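Local coordinates for putative agmatine deiminase (Streptococcus mutans, PDB 2EWO), which probably catalyses the hydrolysis of agmatine to N-carbamoylputrescine and ammonia, as an agmatine iminohydrolase, at residues E58-S63 with L312-G317; K11-R16 with D112-D117; A236-D241 with M274-E279; C65-Q70 with M91-A96; L208-G213 with K252-F257. One frame throughout, in Å; residues are numbered along the deposited sequence.

Interactions 3, 4 and 5 are buried, interaction 1 is partly buried and interaction 2 lies at the surface. The chemistry follows: a salt bridge marks interaction 2, interactions 3 and 4 prolong strand pairing with backbone bonds, and interactions 1 and 5 rest mainly on a phenylalanine ring set against backbone. Interaction 1 uses the residues leading into strand 62-66 and interaction 4 its end, with centres about 22 Å apart. Interactions 3 and 5 touch each other through Tyr239 and Tyr255, and strand 234-237 and helix 248-259 follow one another in the chain. Interaction 4 lies across the centre of the chain from both of these, and it alone of the five also meets other subunits.

Interaction 1 of 5, residues E58-S63 with L312-G317; sequences EFEPVS and LIVNGG
The Phe59 ring carries CA of Gly317 over one face, a CH-pi contact 3.8 Å from the ring centroid and 27° off the ring normal. This CA stands off centre, toward the rim at CE1, which is 3.4 Å away. Gly316 O, Asn315 O and Val314 CG2 approach the same ring obliquely. The other flat groups, the Glu60 carboxylate and the Asn315 amide, are turned almost square to each other, with their planes 82° apart. Phe59 CG lies anti to the carbonyl carbon (chi1 -58°), which starts the ring off beside the backbone N. Near the root of the ring, Val314 CG2 packs on Phe59 CB at 3.6 Å, the two side chains crossing at about a right angle.

Residues 312-317 form the end of a beta-hairpin: strand 312-314 turns back into strand 317-321 through Asn315 and Gly316. Gly316 takes the positive phi that glycine readily adopts, and one weak bond, Val314 N to Gly317 O at 3.3 Å, spans the turn. With no side chain on Gly317, the aromatic ring can lie directly against the backbone. Strand 343-347 borders the ring as well, through Lys343 and Val345.

Glu60 reaches toward Val314 with its chain extended beyond CG. Its OE2 comes within 3.5 Å of Val314 CB, but its firm polar partner is Gln24 NE2, at the start of strand 24-29. Asn315 ND2 lies 3.3 Å from Glu60 OE1 and makes a weak hydrogen bond to the backbone O of Gln24.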
# COMPACT_ATOMS: atom_id res chain seq x y z
N GLU A 58 31.60 1.98 -11.68
CA GLU A 58 32.78 2.16 -12.50
C GLU A 58 33.01 1.10 -13.58
O GLU A 58 33.96 1.20 -14.35
CB GLU A 58 34.03 2.28 -11.62
CG GLU A 58 34.18 1.22 -10.54
CD GLU A 58 35.64 1.06 -10.10
OE1 GLU A 58 36.44 0.58 -10.93
OE2 GLU A 58 35.98 1.42 -8.95
N PHE A 59 32.14 0.10 -13.67
CA PHE A 59 32.35 -0.93 -14.67
C PHE A 59 31.25 -0.97 -15.73
O PHE A 59 31.50 -1.25 -16.91
CB PHE A 59 32.50 -2.28 -13.97
CG PHE A 59 33.63 -2.32 -12.97
CD1 PHE A 59 34.95 -2.46 -13.40
CD2 PHE A 59 33.38 -2.18 -11.61
CE1 PHE A 59 36.01 -2.46 -12.48
CE2 PHE A 59 34.43 -2.17 -10.69
CZ PHE A 59 35.75 -2.32 -11.12
N GLU A 60 30.03 -0.68 -15.29
CA GLU A 60 28.85 -0.69 -16.14
C GLU A 60 27.70 -0.04 -15.39
O GLU A 60 27.84 0.28 -14.21
CB GLU A 60 28.46 -2.12 -16.52
CG GLU A 60 28.69 -3.15 -15.42
CD GLU A 60 28.18 -4.53 -15.78
OE1 GLU A 60 28.21 -4.89 -16.98
OE2 GLU A 60 27.76 -5.27 -14.87
N PRO A 61 26.57 0.17 -16.06
CA PRO A 61 25.41 0.78 -15.40
C PRO A 61 24.66 -0.18 -14.48
O PRO A 61 24.67 -1.41 -14.66
CB PRO A 61 24.55 1.24 -16.58
CG PRO A 61 24.86 0.20 -17.61
CD PRO A 61 26.36 0.08 -17.51
N VAL A 62 24.01 0.41 -13.49
CA VAL A 62 23.23 -0.33 -12.51
C VAL A 62 21.77 0.08 -12.58
O VAL A 62 21.45 1.27 -12.70
CB VAL A 62 23.68 -0.08 -11.07
CG1 VAL A 62 23.01 -1.09 -10.16
CG2 VAL A 62 25.19 -0.15 -10.95
N SER A 63 20.90 -0.92 -12.48
CA SER A 63 19.44 -0.75 -12.49
C SER A 63 18.92 -1.13 -11.12
O SER A 63 18.60 -2.28 -10.85
CB SER A 63 18.80 -1.66 -13.54
OG SER A 63 19.01 -1.14 -14.84
N LEU A 312 30.41 -11.02 -7.63
CA LEU A 312 29.78 -10.79 -8.91
C LEU A 312 30.86 -10.57 -9.96
O LEU A 312 31.86 -9.90 -9.70
CB LEU A 312 28.84 -9.57 -8.84
CG LEU A 312 27.80 -9.38 -9.96
CD1 LEU A 312 28.48 -8.97 -11.23
CD2 LEU A 312 27.00 -10.67 -10.18
N ILE A 313 30.66 -11.16 -11.14
CA ILE A 313 31.60 -11.06 -12.25
C ILE A 313 31.12 -10.10 -13.34
O ILE A 313 30.52 -10.53 -14.32
CB ILE A 313 31.83 -12.45 -12.91
CG1 ILE A 313 32.40 -13.43 -11.90
CG2 ILE A 313 32.78 -12.30 -14.10
CD1 ILE A 313 33.71 -12.97 -11.25
N VAL A 314 31.37 -8.81 -13.17
CA VAL A 314 30.97 -7.86 -14.20
C VAL A 314 32.08 -7.92 -15.26
O VAL A 314 33.02 -8.71 -15.13
CB VAL A 314 30.86 -6.42 -13.63
CG1 VAL A 314 30.13 -6.45 -12.32
CG2 VAL A 314 32.24 -5.81 -13.46
N ASN A 315 31.95 -7.12 -16.32
CA ASN A 315 32.99 -7.11 -17.34
C ASN A 315 34.05 -6.09 -16.93
O ASN A 315 33.74 -4.94 -16.60
CB ASN A 315 32.41 -6.80 -18.73
CG ASN A 315 31.46 -5.60 -18.73
OD1 ASN A 315 31.77 -4.53 -18.20
ND2 ASN A 315 30.29 -5.78 -19.34
N GLY A 316 35.30 -6.55 -16.90
CA GLY A 316 36.41 -5.70 -16.51
C GLY A 316 36.43 -5.33 -15.03
O GLY A 316 36.97 -4.29 -14.66
N GLY A 317 35.84 -6.18 -14.19
CA GLY A 317 35.82 -5.88 -12.77
C GLY A 317 35.20 -6.98 -11.91
O GLY A 317 34.46 -7.83 -12.40

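Interaction 2 of 5, residues K11-R16 with D112-D117; sequences KQDGFR and DLRAVD
Asp13 OD2 takes a hydrogen bond from Arg114 NH2 at 2.8 Å, which is part of a salt bridge. The oxygen uses its anti lone pair, the one turned away from OD1, and sits in the guanidinium plane at its edge; the N-H...O angle of 144° leaves the bond somewhat bent. Tyr153 OH adds a weak bond to the same oxygen, while OD1 is held more firmly by Thr8 OG1. Tyr153 OH also pairs with Arg114 NE, so it touches both partners of the bridge.

Phe15 supplies the apolar side of the contact. Its ring lies nearly parallel to the guanidinium, the planes 13° apart, with Phe15 CE1 3.4 Å above the guanidinium plane and offset toward the rim. On the ring side, Arg114 NE lies over the face, 3.5 Å from Phe15 CE1. The aliphatic part of the arginine continues across the same ring, and CG makes a CH-pi contact 4.2 Å from the centroid. The Arg114 chain, bent at chi2 and chi3, crosses the Phe15 side chain at about a right angle. Asp112 CB meets Phe15 CZ obliquely at 4.1 Å.

Here the end of helix 10-13 meets strand 113-119. Gly14, with positive phi, is the first residue to leave the helical path, and Phe15 follows, packed against the strand, where the ring also rests on Leu106 of the neighbouring strand 104-107. The carboxylate at the edge of the guanidinium probably balances its charge, while the ring over one face would favour one orientation of the flat cation at this surface site.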
# COMPACT_ATOMS: atom_id res chain seq x y z
N LYS A 11 16.54 -24.27 -26.12
CA LYS A 11 17.41 -25.19 -26.84
C LYS A 11 17.02 -25.23 -28.31
O LYS A 11 17.88 -25.15 -29.19
CB LYS A 11 17.32 -26.60 -26.25
CG LYS A 11 18.20 -27.64 -26.96
CD LYS A 11 17.83 -29.08 -26.58
CE LYS A 11 18.25 -29.43 -25.16
NZ LYS A 11 19.72 -29.58 -25.03
N GLN A 12 15.73 -25.35 -28.57
CA GLN A 12 15.22 -25.40 -29.93
C GLN A 12 15.31 -24.04 -30.58
O GLN A 12 15.67 -23.92 -31.75
CB GLN A 12 13.77 -25.84 -29.92
CG GLN A 12 13.48 -26.91 -28.92
CD GLN A 12 12.04 -26.88 -28.46
OE1 GLN A 12 11.66 -27.59 -27.54
NE2 GLN A 12 11.23 -26.05 -29.11
N ASP A 13 14.98 -23.01 -29.80
CA ASP A 13 15.00 -21.62 -30.29
C ASP A 13 16.41 -21.08 -30.53
O ASP A 13 16.57 -19.99 -31.08
CB ASP A 13 14.25 -20.72 -29.31
CG ASP A 13 12.76 -20.95 -29.32
OD1 ASP A 13 12.34 -22.13 -29.37
OD2 ASP A 13 12.00 -19.96 -29.26
N GLY A 14 17.42 -21.83 -30.11
CA GLY A 14 18.79 -21.40 -30.31
C GLY A 14 19.24 -20.31 -29.36
O GLY A 14 19.80 -19.29 -29.79
N PHE A 15 18.99 -20.49 -28.06
CA PHE A 15 19.43 -19.52 -27.06
C PHE A 15 20.17 -20.27 -25.97
O PHE A 15 20.00 -21.48 -25.82
CB PHE A 15 18.25 -18.75 -26.46
CG PHE A 15 17.64 -17.75 -27.39
CD1 PHE A 15 16.97 -18.16 -28.55
CD2 PHE A 15 17.71 -16.38 -27.11
CE1 PHE A 15 16.38 -17.23 -29.40
CE2 PHE A 15 17.13 -15.45 -27.96
CZ PHE A 15 16.46 -15.87 -29.11
N ARG A 16 20.98 -19.56 -25.20
CA ARG A 16 21.78 -20.17 -24.14
C ARG A 16 22.24 -19.16 -23.10
O ARG A 16 22.73 -18.09 -23.45
CB ARG A 16 23.02 -20.84 -24.74
CG ARG A 16 23.74 -19.98 -25.79
CD ARG A 16 25.12 -20.51 -26.16
NE ARG A 16 26.14 -20.09 -25.21
CZ ARG A 16 26.64 -18.86 -25.13
NH1 ARG A 16 26.20 -17.92 -25.95
NH2 ARG A 16 27.55 -18.56 -24.21
N ASP A 112 19.73 -10.96 -30.60
CA ASP A 112 18.48 -11.10 -29.84
C ASP A 112 18.74 -11.45 -28.36
O ASP A 112 19.68 -12.17 -28.03
CB ASP A 112 17.59 -12.18 -30.49
CG ASP A 112 17.40 -11.99 -32.01
OD1 ASP A 112 17.68 -10.88 -32.54
OD2 ASP A 112 16.97 -12.96 -32.68
N LEU A 113 17.90 -10.92 -27.48
CA LEU A 113 18.01 -11.18 -26.04
C LEU A 113 16.68 -11.73 -25.52
O LEU A 113 15.67 -11.04 -25.53
CB LEU A 113 18.36 -9.91 -25.27
CG LEU A 113 18.34 -10.04 -23.74
CD1 LEU A 113 19.48 -10.94 -23.28
CD2 LEU A 113 18.47 -8.67 -23.09
N ARG A 114 16.70 -12.97 -25.06
CA ARG A 114 15.53 -13.64 -24.53
C ARG A 114 15.70 -13.80 -23.02
O ARG A 114 16.51 -13.11 -22.41
CB ARG A 114 15.39 -15.00 -25.18
CG ARG A 114 14.06 -15.27 -25.77
CD ARG A 114 14.01 -14.97 -27.25
NE ARG A 114 13.44 -16.11 -27.94
CZ ARG A 114 12.80 -16.05 -29.11
NH1 ARG A 114 12.66 -14.88 -29.73
NH2 ARG A 114 12.29 -17.16 -29.64
N ALA A 115 14.95 -14.72 -22.41
CA ALA A 115 15.06 -14.97 -20.96
C ALA A 115 14.21 -16.15 -20.49
O ALA A 115 13.27 -16.55 -21.17
CB ALA A 115 14.70 -13.72 -20.16
N VAL A 116 14.54 -16.70 -19.34
CA VAL A 116 13.77 -17.81 -18.80
C VAL A 116 13.31 -17.44 -17.41
O VAL A 116 14.12 -17.25 -16.51
CB VAL A 116 14.60 -19.12 -18.74
CG1 VAL A 116 15.98 -18.83 -18.19
CG2 VAL A 116 13.90 -20.14 -17.85
N ASP A 117 12.00 -17.32 -17.24
CA ASP A 117 11.43 -16.97 -15.95
C ASP A 117 11.00 -18.25 -15.23
O ASP A 117 10.13 -18.98 -15.70
CB ASP A 117 10.24 -16.02 -16.14
CG ASP A 117 9.54 -15.68 -14.84
OD1 ASP A 117 10.14 -15.84 -13.76
OD2 ASP A 117 8.38 -15.22 -14.91

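Interaction 3 of 5, residues A236-D241 with M274-E279; sequences ACIYTD and MCVTKE
Cys237, the last residue of strand 234-237, offers its O to the N-H of Met274 at 2.9 Å, with an N-H...O angle of 163°. This begins a parallel bridge that carries on the pairing of strands 234-237 and 270-271, which are joined in the chain by helix 248-259 in a beta-alpha-beta crossover. The donor stands above the carbonyl plane of Cys237.

At Ile238 the backbones come together, its CA 4.5 Å from that of Met274, and CB of Ile238 packs on Val276 CG1 at 3.9 Å with the side chains crossing at about a right angle. Tyr239 N then closes the bridge on Met274 O at 3.0 Å. Residue 274 thus bonds to the residues before and after Ile238, the parallel pattern. The ring of Tyr239 meets the Tyr255 ring of the crossover helix. Met274 is a selenomethionine whose side chain bends away toward Val335 and Met338 on helix 328-338; of that side chain, CB is the atom that stays close to residues 236-241.

Thr240 makes the last contact: with Val276 CG1 anti to the carbonyl carbon (chi1 -72°), Val276 CG2 falls between the backbone N and that carbon, 3.5 Å from Thr240 CB.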
# COMPACT_ATOMS: atom_id res chain seq x y z
N ALA A 236 35.89 -22.03 -9.57
CA ALA A 236 36.34 -21.57 -8.27
C ALA A 236 35.78 -22.55 -7.27
O ALA A 236 34.96 -23.41 -7.61
CB ALA A 236 35.82 -20.17 -7.98
N CYS A 237 36.23 -22.45 -6.02
CA CYS A 237 35.75 -23.34 -4.99
C CYS A 237 36.37 -23.02 -3.65
O CYS A 237 37.58 -22.82 -3.55
CB CYS A 237 36.04 -24.79 -5.36
SG CYS A 237 35.24 -25.96 -4.25
N ILE A 238 35.55 -22.95 -2.61
CA ILE A 238 36.06 -22.67 -1.28
C ILE A 238 36.87 -23.88 -0.80
O ILE A 238 36.55 -25.02 -1.14
CB ILE A 238 34.92 -22.41 -0.25
CG1 ILE A 238 33.84 -23.49 -0.39
CG2 ILE A 238 34.34 -21.02 -0.46
CD1 ILE A 238 32.70 -23.32 0.59
N TYR A 239 37.93 -23.63 -0.04
CA TYR A 239 38.76 -24.71 0.49
C TYR A 239 39.57 -24.30 1.72
O TYR A 239 40.34 -23.34 1.69
CB TYR A 239 39.69 -25.26 -0.61
CG TYR A 239 40.46 -26.50 -0.20
CD1 TYR A 239 39.90 -27.78 -0.38
CD2 TYR A 239 41.72 -26.41 0.39
CE1 TYR A 239 40.59 -28.94 0.02
CE2 TYR A 239 42.42 -27.56 0.79
CZ TYR A 239 41.84 -28.82 0.61
OH TYR A 239 42.52 -29.95 1.01
N THR A 240 39.37 -25.04 2.81
CA THR A 240 40.08 -24.80 4.06
C THR A 240 40.59 -26.14 4.57
O THR A 240 40.06 -27.19 4.22
CB THR A 240 39.15 -24.17 5.14
OG1 THR A 240 39.90 -23.96 6.35
CG2 THR A 240 37.96 -25.07 5.43
N ASP A 241 41.64 -26.10 5.40
CA ASP A 241 42.20 -27.34 5.94
C ASP A 241 41.80 -27.52 7.39
O ASP A 241 41.97 -28.60 7.96
CB ASP A 241 43.71 -27.33 5.77
CG ASP A 241 44.14 -27.62 4.34
OD1 ASP A 241 43.95 -28.77 3.89
OD2 ASP A 241 44.64 -26.69 3.67
N MSE A 274 39.48 -20.74 -3.10
CA MSE A 274 39.04 -19.52 -2.44
C MSE A 274 39.19 -19.83 -0.95
O MSE A 274 39.26 -20.99 -0.57
CB MSE A 274 37.57 -19.24 -2.78
CG MSE A 274 37.00 -17.91 -2.25
SE MSE A 274 37.80 -16.31 -3.10
CE MSE A 274 37.12 -16.59 -4.90
N CYS A 275 39.25 -18.80 -0.11
CA CYS A 275 39.38 -19.04 1.32
C CYS A 275 38.05 -18.77 2.00
O CYS A 275 37.14 -18.18 1.42
CB CYS A 275 40.44 -18.12 1.92
SG CYS A 275 39.94 -16.39 1.97
N VAL A 276 37.96 -19.22 3.25
CA VAL A 276 36.77 -19.03 4.07
C VAL A 276 37.15 -18.19 5.28
O VAL A 276 38.30 -18.20 5.71
CB VAL A 276 36.18 -20.39 4.56
CG1 VAL A 276 35.53 -21.14 3.39
CG2 VAL A 276 37.27 -21.24 5.19
N THR A 277 36.19 -17.46 5.83
CA THR A 277 36.47 -16.64 7.00
C THR A 277 37.04 -17.52 8.12
O THR A 277 36.89 -18.74 8.10
CB THR A 277 35.19 -15.93 7.51
OG1 THR A 277 34.13 -16.88 7.63
CG2 THR A 277 34.79 -14.82 6.56
N LYS A 278 37.73 -16.90 9.07
CA LYS A 278 38.32 -17.62 10.20
C LYS A 278 37.44 -17.30 11.41
O LYS A 278 37.57 -17.92 12.47
CB LYS A 278 39.77 -17.16 10.43
CG LYS A 278 40.65 -18.12 11.27
CD LYS A 278 41.17 -19.34 10.48
CE LYS A 278 40.14 -20.47 10.38
NZ LYS A 278 39.80 -21.10 11.69
N GLU A 279 36.55 -16.34 11.23
CA GLU A 279 35.61 -15.90 12.26
C GLU A 279 34.25 -15.60 11.64
O GLU A 279 34.11 -14.67 10.84
CB GLU A 279 36.12 -14.65 12.97
CG GLU A 279 37.09 -14.93 14.09
CD GLU A 279 36.47 -15.75 15.21
OE1 GLU A 279 35.40 -15.34 15.72
OE2 GLU A 279 37.06 -16.79 15.58

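Interaction 4 of 5, residues C65-Q70 with M91-A96; sequences CVPPLQ and MTNDDA
One hydrogen bond joins the backbones, Met91 N to Val66 O at 3.0 Å. It is nearly straight at the hydrogen, 171°, although the donor stands well above the carbonyl plane. A weaker kind of polar contact follows: the CA of Pro67 approaches Met91 O at 3.2 Å as a CA-H...O contact. Lacking an N-H, Pro67 cannot give the next backbone bond, consistent with strand 62-66 ending at Val66.

Among the apolar contacts, Cys65 and Met91, a selenomethionine, meet at their CB atoms, 3.5 Å apart; beyond them the Met91 chain bends at chi3 and brings CE to 3.7 Å from Cys65 SG. Farther along, CD of Pro68 packs on Thr92 CG2 at 3.6 Å. A separate van der Waals contact sets Asn93 ND2 3.4 Å from Pro67 CG.

The contact extends the parallel neighbours 62-66 and 86-90, which helix 71-79 links in a beta-alpha-beta crossover, at and just past their C-terminal ends. Helix 137-146 covers Met91 through Val140 and Lys143, and Gln136 OE1, just ahead of that helix, is hydrogen-bonded to Thr92 OG1. Thr92 N is bonded to Glu90 of a second subunit, which places this edge of the sheet at a subunit interface.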
# COMPACT_ATOMS: atom_id res chain seq x y z
N CYS A 65 16.20 -1.31 -8.50
CA CYS A 65 14.73 -1.31 -8.42
C CYS A 65 14.21 -1.23 -7.00
O CYS A 65 14.32 -2.20 -6.25
CB CYS A 65 14.19 -2.57 -9.06
SG CYS A 65 15.02 -2.95 -10.58
N VAL A 66 13.62 -0.11 -6.61
CA VAL A 66 13.14 -0.06 -5.23
C VAL A 66 11.63 0.12 -5.08
O VAL A 66 10.97 0.76 -5.91
CB VAL A 66 13.90 1.04 -4.41
CG1 VAL A 66 15.35 1.07 -4.84
CG2 VAL A 66 13.25 2.40 -4.58
N PRO A 67 11.06 -0.50 -4.04
CA PRO A 67 9.63 -0.39 -3.77
C PRO A 67 9.31 1.08 -3.71
O PRO A 67 10.16 1.87 -3.34
CB PRO A 67 9.49 -1.08 -2.42
CG PRO A 67 10.44 -2.22 -2.57
CD PRO A 67 11.66 -1.55 -3.20
N PRO A 68 8.07 1.45 -4.08
CA PRO A 68 7.51 2.80 -4.12
C PRO A 68 7.65 3.58 -2.82
O PRO A 68 7.70 4.81 -2.84
CB PRO A 68 6.05 2.53 -4.46
CG PRO A 68 6.16 1.34 -5.36
CD PRO A 68 7.11 0.47 -4.62
N LEU A 69 7.71 2.87 -1.70
CA LEU A 69 7.82 3.50 -0.38
C LEU A 69 9.20 4.01 -0.00
O LEU A 69 9.33 4.92 0.82
CB LEU A 69 7.35 2.52 0.68
CG LEU A 69 5.86 2.21 0.62
CD1 LEU A 69 5.55 1.08 1.56
CD2 LEU A 69 5.08 3.47 0.97
N GLN A 70 10.23 3.42 -0.59
CA GLN A 70 11.61 3.81 -0.33
C GLN A 70 12.24 4.29 -1.63
O GLN A 70 13.43 4.09 -1.85
CB GLN A 70 12.45 2.63 0.18
CG GLN A 70 12.04 2.03 1.52
CD GLN A 70 10.63 1.45 1.50
OE1 GLN A 70 10.28 0.62 0.65
NE2 GLN A 70 9.81 1.89 2.45
N MSE A 91 9.96 -0.56 -8.36
CA MSE A 91 9.57 -1.96 -8.41
C MSE A 91 9.34 -2.55 -7.03
O MSE A 91 10.19 -2.41 -6.15
CB MSE A 91 10.65 -2.77 -9.12
CG MSE A 91 10.19 -4.15 -9.49
SE MSE A 91 11.43 -5.11 -10.65
CE MSE A 91 11.75 -3.76 -12.01
N THR A 92 8.18 -3.19 -6.82
CA THR A 92 7.84 -3.81 -5.53
C THR A 92 8.46 -5.20 -5.39
O THR A 92 8.64 -5.91 -6.38
CB THR A 92 6.30 -3.99 -5.34
OG1 THR A 92 5.82 -4.96 -6.26
CG2 THR A 92 5.57 -2.70 -5.54
N ASN A 93 8.78 -5.59 -4.16
CA ASN A 93 9.36 -6.90 -3.89
C ASN A 93 9.19 -7.21 -2.42
O ASN A 93 9.19 -6.31 -1.59
CB ASN A 93 10.84 -6.91 -4.22
CG ASN A 93 11.63 -5.97 -3.33
OD1 ASN A 93 11.76 -6.19 -2.12
ND2 ASN A 93 12.15 -4.89 -3.92
N ASP A 94 9.07 -8.49 -2.10
CA ASP A 94 8.91 -8.89 -0.71
C ASP A 94 10.25 -8.89 0.01
O ASP A 94 10.31 -8.74 1.24
CB ASP A 94 8.26 -10.27 -0.64
CG ASP A 94 6.88 -10.28 -1.27
OD1 ASP A 94 6.03 -9.51 -0.78
OD2 ASP A 94 6.67 -11.05 -2.24
N ASP A 95 11.31 -9.07 -0.77
CA ASP A 95 12.67 -9.06 -0.28
C ASP A 95 13.64 -8.88 -1.44
O ASP A 95 13.34 -9.31 -2.56
CB ASP A 95 13.01 -10.35 0.46
CG ASP A 95 13.86 -10.09 1.66
OD1 ASP A 95 14.10 -8.90 1.96
OD2 ASP A 95 14.29 -11.06 2.32
N ALA A 96 14.78 -8.27 -1.15
CA ALA A 96 15.80 -7.97 -2.17
C ALA A 96 16.72 -9.13 -2.53
O ALA A 96 17.79 -9.25 -1.95
CB ALA A 96 16.63 -6.77 -1.72

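Interaction 5 of 5, residues L208-G213 with K252-F257; sequences LWVKDG and KAAYDF
Strand 206-210 meets helix 248-259 here, with Val210 and Phe257 at the centre. Strand 206-210 pairs with 172-176, while helix 248-259 connects strands 234-237 and 270-271 of another small sheet; several such small sheets are consistent with the alpha/beta-propeller of the guanidino-group modifying enzymes. The short axes run nearly antiparallel, at 158°, and approach to 9.2 Å.

Phe257 does most of the work. Its CG stands anti to the backbone N (chi1 172°), and the ring sets one face toward the backbone at Trp209 and Val210. Val210 CA makes a CH-pi contact over that face, 4.2 Å from the centroid and displaced toward the rim. Trp209 O also lies over it, while the carbonyl carbon of Leu208 is at the ring edge. Leu208 CB approaches CE2 of Phe257 at 4.3 Å.

Trp209 meets the ring through its backbone; its side chain starts away from residues 252-257, and NE1 is hydrogen-bonded to Glu195 while Lys191 makes a cation-pi contact. The two methyls of Val210 divide the helix between them: CG1 packs on Ala254 CB at 4.3 Å, and CG2 rests 3.8 Å from Phe257 CD2.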
# COMPACT_ATOMS: atom_id res chain seq x y z
N LEU A 208 26.58 -31.08 -13.80
CA LEU A 208 27.50 -31.51 -12.72
C LEU A 208 26.79 -31.37 -11.37
O LEU A 208 26.36 -30.28 -10.99
CB LEU A 208 28.75 -30.63 -12.70
CG LEU A 208 29.83 -31.10 -13.68
CD1 LEU A 208 29.30 -31.29 -15.11
CD2 LEU A 208 30.99 -30.12 -13.79
N TRP A 209 26.69 -32.48 -10.66
CA TRP A 209 25.94 -32.50 -9.39
C TRP A 209 26.83 -32.53 -8.15
O TRP A 209 27.20 -33.62 -7.65
CB TRP A 209 25.05 -33.74 -9.33
CG TRP A 209 23.91 -33.70 -10.35
CD1 TRP A 209 23.96 -34.13 -11.62
CD2 TRP A 209 22.61 -33.19 -10.11
NE1 TRP A 209 22.67 -33.90 -12.19
CE2 TRP A 209 21.89 -33.35 -11.28
CE3 TRP A 209 21.98 -32.61 -9.00
CZ2 TRP A 209 20.55 -32.98 -11.42
CZ3 TRP A 209 20.63 -32.23 -9.15
CH2 TRP A 209 19.95 -32.40 -10.30
N VAL A 210 27.16 -31.33 -7.67
CA VAL A 210 27.88 -31.19 -6.41
C VAL A 210 26.95 -31.69 -5.39
O VAL A 210 25.73 -31.72 -5.60
CB VAL A 210 28.26 -29.77 -6.08
CG1 VAL A 210 28.75 -29.62 -4.63
CG2 VAL A 210 29.39 -29.25 -6.96
N LYS A 211 27.44 -32.04 -4.28
CA LYS A 211 26.52 -32.77 -3.49
C LYS A 211 26.21 -32.39 -2.06
O LYS A 211 25.69 -33.22 -1.34
CB LYS A 211 26.96 -34.23 -3.34
CG LYS A 211 25.87 -35.07 -2.57
CD LYS A 211 26.20 -36.64 -2.10
CE LYS A 211 25.06 -37.37 -1.35
NZ LYS A 211 25.35 -38.78 -1.13
N ASP A 212 26.47 -31.26 -1.58
CA ASP A 212 26.03 -30.85 -0.21
C ASP A 212 26.34 -29.39 -0.27
O ASP A 212 27.15 -28.99 -1.11
CB ASP A 212 26.77 -31.59 0.95
CG ASP A 212 25.94 -32.65 1.74
OD1 ASP A 212 25.89 -33.87 1.31
OD2 ASP A 212 25.32 -32.36 2.85
N GLY A 213 25.73 -28.60 0.53
CA GLY A 213 26.00 -27.17 0.46
C GLY A 213 26.25 -26.63 1.85
O GLY A 213 26.03 -27.33 2.84
N LYS A 252 35.59 -29.52 1.14
CA LYS A 252 36.52 -30.51 0.63
C LYS A 252 35.76 -31.51 -0.25
O LYS A 252 36.21 -31.86 -1.34
CB LYS A 252 37.21 -31.23 1.78
CG LYS A 252 38.49 -31.94 1.38
CD LYS A 252 39.06 -32.72 2.54
CE LYS A 252 38.11 -33.84 2.95
NZ LYS A 252 38.47 -34.41 4.28
N ALA A 253 34.60 -31.97 0.24
CA ALA A 253 33.76 -32.92 -0.49
C ALA A 253 33.45 -32.38 -1.88
O ALA A 253 33.31 -33.14 -2.85
CB ALA A 253 32.47 -33.17 0.26
N ALA A 254 33.34 -31.06 -1.95
CA ALA A 254 33.05 -30.37 -3.20
C ALA A 254 34.29 -30.33 -4.07
O ALA A 254 34.23 -30.62 -5.27
CB ALA A 254 32.58 -28.96 -2.91
N TYR A 255 35.42 -29.98 -3.45
CA TYR A 255 36.70 -29.88 -4.14
C TYR A 255 37.07 -31.21 -4.80
O TYR A 255 37.51 -31.24 -5.95
CB TYR A 255 37.79 -29.43 -3.16
CG TYR A 255 39.06 -28.98 -3.84
CD1 TYR A 255 39.79 -29.84 -4.66
CD2 TYR A 255 39.55 -27.69 -3.64
CE1 TYR A 255 40.96 -29.44 -5.28
CE2 TYR A 255 40.73 -27.27 -4.25
CZ TYR A 255 41.43 -28.15 -5.07
OH TYR A 255 42.60 -27.77 -5.69
N ASP A 256 36.89 -32.29 -4.05
CA ASP A 256 37.19 -33.61 -4.57
C ASP A 256 36.30 -33.93 -5.76
O ASP A 256 36.75 -34.51 -6.75
CB ASP A 256 37.02 -34.66 -3.47
CG ASP A 256 37.93 -34.41 -2.29
OD1 ASP A 256 39.15 -34.21 -2.52
OD2 ASP A 256 37.45 -34.41 -1.13
N PHE A 257 35.03 -33.54 -5.66
CA PHE A 257 34.08 -33.78 -6.73
C PHE A 257 34.42 -32.97 -7.98
O PHE A 257 34.41 -33.48 -9.10
CB PHE A 257 32.68 -33.38 -6.30
CG PHE A 257 31.68 -33.42 -7.40
CD1 PHE A 257 31.08 -34.62 -7.77
CD2 PHE A 257 31.33 -32.26 -8.09
CE1 PHE A 257 30.14 -34.67 -8.80
CE2 PHE A 257 30.39 -32.29 -9.12
CZ PHE A 257 29.80 -33.50 -9.48